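PDB 5N40: putative invasin from Yersinia pseudotuberculosis IP 31758, which is an adhesin of the invasin family, probably attaching the bacterium to surfaces through a C-type lectin-like domain carried on immunoglobulin-like domains. Local coordinates for residues Phe270-Ser284 against Arg312-Val325. The protein carries 1 engineered substitution. Residues are numbered along the deposited sequence; the frame is centred on the assembly and turned at random.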
loop_
_atom_site.group_PDB
_atom_site.type_symbol
_atom_site.label_atom_id
_atom_site.label_comp_id
_atom_site.label_asym_id
_atom_site.label_seq_id
_atom_site.Cartn_x
_atom_site.Cartn_y
_atom_site.Cartn_z
ATOM N N PHE A 270 -30.617 -23.301 -11.057
ATOM C CA PHE A 270 -32.027 -23.465 -11.380
ATOM C C PHE A 270 -32.224 -24.562 -12.418
ATOM O O PHE A 270 -31.382 -24.769 -13.294
ATOM C CB PHE A 270 -32.621 -22.161 -11.936
ATOM C CG PHE A 270 -32.409 -20.972 -11.052
ATOM C CD1 PHE A 270 -31.218 -20.264 -11.099
ATOM C CD2 PHE A 270 -33.400 -20.559 -10.178
ATOM C CE1 PHE A 270 -31.022 -19.166 -10.281
ATOM C CE2 PHE A 270 -33.207 -19.462 -9.359
ATOM C CZ PHE A 270 -32.016 -18.765 -9.414
ATOM N N ASN A 271 -33.355 -25.259 -12.316
ATOM C CA ASN A 271 -33.820 -26.079 -13.424
ATOM C C ASN A 271 -34.668 -25.209 -14.345
ATOM O O ASN A 271 -34.875 -24.018 -14.095
ATOM C CB ASN A 271 -34.589 -27.309 -12.931
ATOM C CG ASN A 271 -35.886 -26.959 -12.217
ATOM O OD1 ASN A 271 -36.385 -25.836 -12.296
ATOM N ND2 ASN A 271 -36.447 -27.943 -11.517
ATOM N N GLN A 272 -35.173 -25.804 -15.427
ATOM C CA GLN A 272 -35.841 -25.009 -16.452
ATOM C C GLN A 272 -37.102 -24.339 -15.912
ATOM O O GLN A 272 -37.340 -23.152 -16.161
ATOM C CB GLN A 272 -36.162 -25.884 -17.662
ATOM C CG GLN A 272 -36.604 -25.099 -18.882
ATOM C CD GLN A 272 -35.474 -24.320 -19.541
ATOM O OE1 GLN A 272 -34.293 -24.635 -19.371
ATOM N NE2 GLN A 272 -35.839 -23.306 -20.322
ATOM N N SER A 273 -37.930 -25.081 -15.174
ATOM C CA SER A 273 -39.188 -24.503 -14.707
ATOM C C SER A 273 -38.946 -23.370 -13.715
ATOM O O SER A 273 -39.658 -22.359 -13.733
ATOM C CB SER A 273 -40.069 -25.590 -14.089
ATOM O OG SER A 273 -39.435 -26.198 -12.984
ATOM N N GLN A 274 -37.944 -23.517 -12.845
ATOM C CA GLN A 274 -37.613 -22.444 -11.912
ATOM C C GLN A 274 -37.153 -21.197 -12.652
ATOM O O GLN A 274 -37.512 -20.072 -12.278
ATOM C CB GLN A 274 -36.517 -22.898 -10.953
ATOM C CG GLN A 274 -36.941 -23.879 -9.890
ATOM C CD GLN A 274 -35.752 -24.349 -9.083
ATOM O OE1 GLN A 274 -34.761 -24.825 -9.642
ATOM N NE2 GLN A 274 -35.825 -24.190 -7.764
ATOM N N ALA A 275 -36.336 -21.376 -13.689
ATOM C CA ALA A 275 -35.810 -20.234 -14.429
ATOM C C ALA A 275 -36.933 -19.427 -15.065
ATOM O O ALA A 275 -37.015 -18.207 -14.891
ATOM C CB ALA A 275 -34.826 -20.716 -15.492
ATOM N N VAL A 276 -37.816 -20.096 -15.811
ATOM C CA VAL A 276 -38.853 -19.375 -16.539
ATOM C C VAL A 276 -39.862 -18.758 -15.584
ATOM O O VAL A 276 -40.490 -17.744 -15.907
ATOM C CB VAL A 276 -39.534 -20.306 -17.560
ATOM C CG1 VAL A 276 -38.508 -20.856 -18.524
ATOM C CG2 VAL A 276 -40.271 -21.440 -16.856
ATOM N N ALA A 277 -40.043 -19.346 -14.399
ATOM C CA ALA A 277 -40.888 -18.716 -13.397
ATOM C C ALA A 277 -40.246 -17.460 -12.827
ATOM O O ALA A 277 -40.963 -16.568 -12.358
ATOM C CB ALA A 277 -41.199 -19.698 -12.268
ATOM N N MET A 278 -38.917 -17.359 -12.876
ATOM C CA MET A 278 -38.211 -16.235 -12.275
ATOM C C MET A 278 -38.078 -15.051 -13.222
ATOM O O MET A 278 -38.177 -13.898 -12.782
ATOM C CB MET A 278 -36.821 -16.678 -11.823
ATOM C CG MET A 278 -35.949 -15.555 -11.290
ATOM S SD MET A 278 -34.383 -16.164 -10.662
ATOM C CE MET A 278 -33.616 -16.785 -12.162
ATOM N N CYS A 279 -37.838 -15.300 -14.504
ATOM C CA CYS A 279 -37.573 -14.212 -15.440
ATOM C C CYS A 279 -37.674 -14.747 -16.864
ATOM O O CYS A 279 -37.889 -15.942 -17.094
ATOM C CB CYS A 279 -36.198 -13.597 -15.178
ATOM S SG CYS A 279 -34.822 -14.726 -15.471
ATOM N N THR A 280 -37.509 -13.841 -17.824
ATOM C CA THR A 280 -37.398 -14.220 -19.227
ATOM C C THR A 280 -36.015 -14.811 -19.470
ATOM O O THR A 280 -35.000 -14.164 -19.188
ATOM C CB THR A 280 -37.626 -13.009 -20.131
ATOM O OG1 THR A 280 -38.922 -12.455 -19.881
ATOM C CG2 THR A 280 -37.519 -13.400 -21.602
ATOM N N VAL A 281 -35.970 -16.031 -19.997
ATOM C CA VAL A 281 -34.703 -16.700 -20.282
ATOM C C VAL A 281 -34.318 -16.390 -21.724
ATOM O O VAL A 281 -35.151 -16.557 -22.630
ATOM C CB VAL A 281 -34.810 -18.212 -20.028
ATOM C CG1 VAL A 281 -33.496 -18.914 -20.335
ATOM C CG2 VAL A 281 -35.229 -18.468 -18.594
ATOM N N PRO A 282 -33.099 -15.929 -21.997
ATOM C CA PRO A 282 -32.739 -15.612 -23.383
ATOM C C PRO A 282 -32.685 -16.862 -24.251
ATOM O O PRO A 282 -32.542 -17.991 -23.776
ATOM C CB PRO A 282 -31.360 -14.952 -23.258
ATOM C CG PRO A 282 -30.813 -15.463 -21.964
ATOM C CD PRO A 282 -32.000 -15.622 -21.062
ATOM N N SER A 283 -32.825 -16.646 -25.555
ATOM C CA SER A 283 -32.673 -17.742 -26.492
ATOM C C SER A 283 -31.214 -18.186 -26.541
ATOM O O SER A 283 -30.302 -17.463 -26.129
ATOM C CB SER A 283 -33.142 -17.329 -27.888
ATOM O OG SER A 283 -32.271 -16.354 -28.444
ATOM N N SER A 284 -30.991 -19.392 -27.065
ATOM C CA SER A 284 -29.625 -19.885 -27.168
ATOM C C SER A 284 -28.804 -19.041 -28.141
ATOM O O SER A 284 -27.623 -18.778 -27.895
ATOM C CB SER A 284 -29.621 -21.362 -27.570
ATOM O OG SER A 284 -30.348 -21.589 -28.760
ATOM N N ARG A 312 -28.819 -21.511 -18.915
ATOM C CA ARG A 312 -30.048 -22.003 -19.526
ATOM C C ARG A 312 -30.534 -21.052 -20.614
ATOM O O ARG A 312 -30.352 -19.833 -20.536
ATOM C CB ARG A 312 -31.146 -22.188 -18.473
ATOM C CG ARG A 312 -30.865 -23.322 -17.496
ATOM C CD ARG A 312 -32.114 -23.747 -16.723
ATOM N NE ARG A 312 -31.909 -25.037 -16.067
ATOM C CZ ARG A 312 -31.979 -26.215 -16.682
ATOM N NH1 ARG A 312 -32.258 -26.281 -17.981
ATOM N NH2 ARG A 312 -31.771 -27.332 -16.000
ATOM N N SER A 313 -31.152 -21.628 -21.643
ATOM C CA SER A 313 -31.800 -20.859 -22.693
ATOM C C SER A 313 -33.265 -21.256 -22.780
ATOM O O SER A 313 -33.705 -22.249 -22.196
ATOM C CB SER A 313 -31.119 -21.068 -24.054
ATOM O OG SER A 313 -31.739 -22.121 -24.783
ATOM N N SER A 314 -34.019 -20.466 -23.536
ATOM C CA SER A 314 -35.435 -20.716 -23.756
ATOM C C SER A 314 -35.711 -21.359 -25.108
ATOM O O SER A 314 -36.870 -21.413 -25.530
ATOM C CB SER A 314 -36.218 -19.412 -23.633
ATOM O OG SER A 314 -35.704 -18.440 -24.527
ATOM N N THR A 315 -34.678 -21.847 -25.792
ATOM C CA THR A 315 -34.830 -22.496 -27.089
ATOM C C THR A 315 -35.028 -23.995 -26.886
ATOM O O THR A 315 -34.152 -24.671 -26.335
ATOM C CB THR A 315 -33.603 -22.238 -27.964
ATOM O OG1 THR A 315 -33.360 -20.828 -28.051
ATOM C CG2 THR A 315 -33.803 -22.808 -29.370
ATOM N N SER A 316 -36.162 -24.513 -27.356
ATOM C CA SER A 316 -36.439 -25.942 -27.270
ATOM C C SER A 316 -35.555 -26.722 -28.234
ATOM O O SER A 316 -35.444 -26.372 -29.413
ATOM C CB SER A 316 -37.907 -26.215 -27.579
ATOM O OG SER A 316 -38.755 -25.517 -26.686
ATOM N N ALA A 317 -34.931 -27.788 -27.727
ATOM C CA ALA A 317 -34.121 -28.687 -28.543
ATOM C C ALA A 317 -34.941 -29.890 -28.998
ATOM O O ALA A 317 -35.137 -30.105 -30.199
ATOM C CB ALA A 317 -32.888 -29.146 -27.760
ATOM N N VAL A 318 -35.419 -30.682 -28.042
ATOM C CA VAL A 318 -36.336 -31.779 -28.283
ATOM C C VAL A 318 -37.455 -31.682 -27.253
ATOM O O VAL A 318 -37.429 -30.832 -26.364
ATOM C CB VAL A 318 -35.637 -33.152 -28.218
ATOM C CG1 VAL A 318 -34.571 -33.251 -29.296
ATOM C CG2 VAL A 318 -35.025 -33.380 -26.838
ATOM N N ILE A 319 -38.446 -32.561 -27.380
ATOM C CA ILE A 319 -39.586 -32.495 -26.476
ATOM C C ILE A 319 -39.085 -32.672 -25.049
ATOM O O ILE A 319 -38.466 -33.689 -24.710
ATOM C CB ILE A 319 -40.647 -33.535 -26.864
ATOM C CG1 ILE A 319 -41.923 -33.336 -26.038
ATOM C CG2 ILE A 319 -40.112 -34.962 -26.707
ATOM C CD1 ILE A 319 -42.667 -32.044 -26.353
ATOM N N GLY A 320 -39.311 -31.661 -24.215
ATOM C CA GLY A 320 -38.931 -31.720 -22.818
ATOM C C GLY A 320 -37.495 -31.357 -22.502
ATOM O O GLY A 320 -37.068 -31.555 -21.357
ATOM N N GLN A 321 -36.735 -30.835 -23.465
ATOM C CA GLN A 321 -35.360 -30.417 -23.212
ATOM C C GLN A 321 -35.064 -29.126 -23.959
ATOM O O GLN A 321 -35.337 -29.020 -25.158
ATOM C CB GLN A 321 -34.356 -31.498 -23.633
ATOM C CG GLN A 321 -34.560 -32.841 -22.953
ATOM C CD GLN A 321 -34.498 -32.753 -21.439
ATOM O OE1 GLN A 321 -33.809 -31.898 -20.878
ATOM N NE2 GLN A 321 -35.229 -33.635 -20.770
ATOM N N HIS A 322 -34.490 -28.155 -23.253
ATOM C CA HIS A 322 -34.070 -26.896 -23.847
ATOM C C HIS A 322 -32.551 -26.812 -23.877
ATOM O O HIS A 322 -31.864 -27.292 -22.970
ATOM C CB HIS A 322 -34.633 -25.698 -23.079
ATOM C CG HIS A 322 -36.124 -25.580 -23.141
ATOM N ND1 HIS A 322 -36.968 -26.432 -22.463
ATOM C CD2 HIS A 322 -36.922 -24.701 -23.793
ATOM C CE1 HIS A 322 -38.221 -26.086 -22.697
ATOM N NE2 HIS A 322 -38.221 -25.037 -23.499
ATOM N N PHE A 323 -32.034 -26.184 -24.931
ATOM C CA PHE A 323 -30.599 -25.988 -25.051
ATOM C C PHE A 323 -30.067 -25.197 -23.864
ATOM O O PHE A 323 -30.725 -24.285 -23.363
ATOM C CB PHE A 323 -30.261 -25.232 -26.333
ATOM C CG PHE A 323 -30.507 -26.015 -27.592
ATOM C CD1 PHE A 323 -29.643 -27.027 -27.974
ATOM C CD2 PHE A 323 -31.586 -25.717 -28.404
ATOM C CE1 PHE A 323 -29.862 -27.743 -29.138
ATOM C CE2 PHE A 323 -31.809 -26.431 -29.568
ATOM C CZ PHE A 323 -30.943 -27.441 -29.933
ATOM N N TYR A 324 -28.860 -25.548 -23.437
ATOM C CA TYR A 324 -28.067 -24.730 -22.540
ATOM C C TYR A 324 -26.783 -24.352 -23.268
ATOM O O TYR A 324 -26.404 -24.982 -24.259
ATOM C CB TYR A 324 -27.782 -25.469 -21.223
ATOM C CG TYR A 324 -27.300 -26.902 -21.370
ATOM C CD1 TYR A 324 -25.982 -27.183 -21.707
ATOM C CD2 TYR A 324 -28.157 -27.975 -21.138
ATOM C CE1 TYR A 324 -25.534 -28.487 -21.824
ATOM C CE2 TYR A 324 -27.716 -29.280 -21.252
ATOM C CZ TYR A 324 -26.403 -29.529 -21.592
ATOM O OH TYR A 324 -25.947 -30.825 -21.712
ATOM N N VAL A 325 -26.118 -23.303 -22.793
ATOM C CA VAL A 325 -24.955 -22.753 -23.478
ATOM C C VAL A 325 -23.768 -22.711 -22.520
ATOM O O VAL A 325 -23.893 -22.245 -21.382
ATOM C CB VAL A 325 -25.243 -21.352 -24.043
ATOM C CG1 VAL A 325 -24.050 -20.857 -24.848
ATOM C CG2 VAL A 325 -26.505 -21.363 -24.909
HETATM O O HOH W 1 -31.735 -24.728 -20.631
HETATM O O HOH W 2 -31.875 -19.766 -30.328
#
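Arg312 packs against Phe270 and Gln272 at the tight end of this contact, where helix 272-278 of the C-type lectin-like adhesion domain meets a beta hairpin, strands 315-318 and 321-325, and the strand leading into it. The extended arginine chain lies along the start of the helix, and its NE donates to Phe270 O at 2.8 Å, an almost straight bond (172°) in the guanidinium plane. Over one face of that guanidinium sits Gln272 N. A long, flat cation suits the place, because its edge can serve several carbonyls: NH2 goes on to Gly340 and Gly344, while NH1 makes a weak bond to Gln272 OE1.

Glutamine is equally apt, with an acceptor and a donor on one amide. With CG anti to the backbone N (chi1 -169°) and a bend at chi2, the amide swings toward the strand before the hairpin, where NE2 donates to Ser313 O at 3.0 Å. Its plane lies nearly parallel to the His322 ring, with NE2 3.6 Å above the ring and offset toward the rim; Asp341 holds ND1 of that histidine. Water 1 lies within hydrogen-bonding distance of Gln272 OE1 and Phe323 O.

Val281 presses CG1 against the backbone, 3.3 Å from Arg312 O, a fit for a compact branched side chain. Ser314, where the chain turns a corner, suits its place: its short hydroxyl donates to Val281 O while its backbone N donates to Pro282 O.

The other end is more open: Ser283, Ser314 and Thr315 are partly exposed, and water 2 bridges Ser284 OG and Thr315 OG1. Ser284 is buried, short enough to pack CB against Phe323 and Val325. Thr315 brings a hydroxyl to this helix start, its OG1 accepting from Ser284 N at 2.9 Å and 173°.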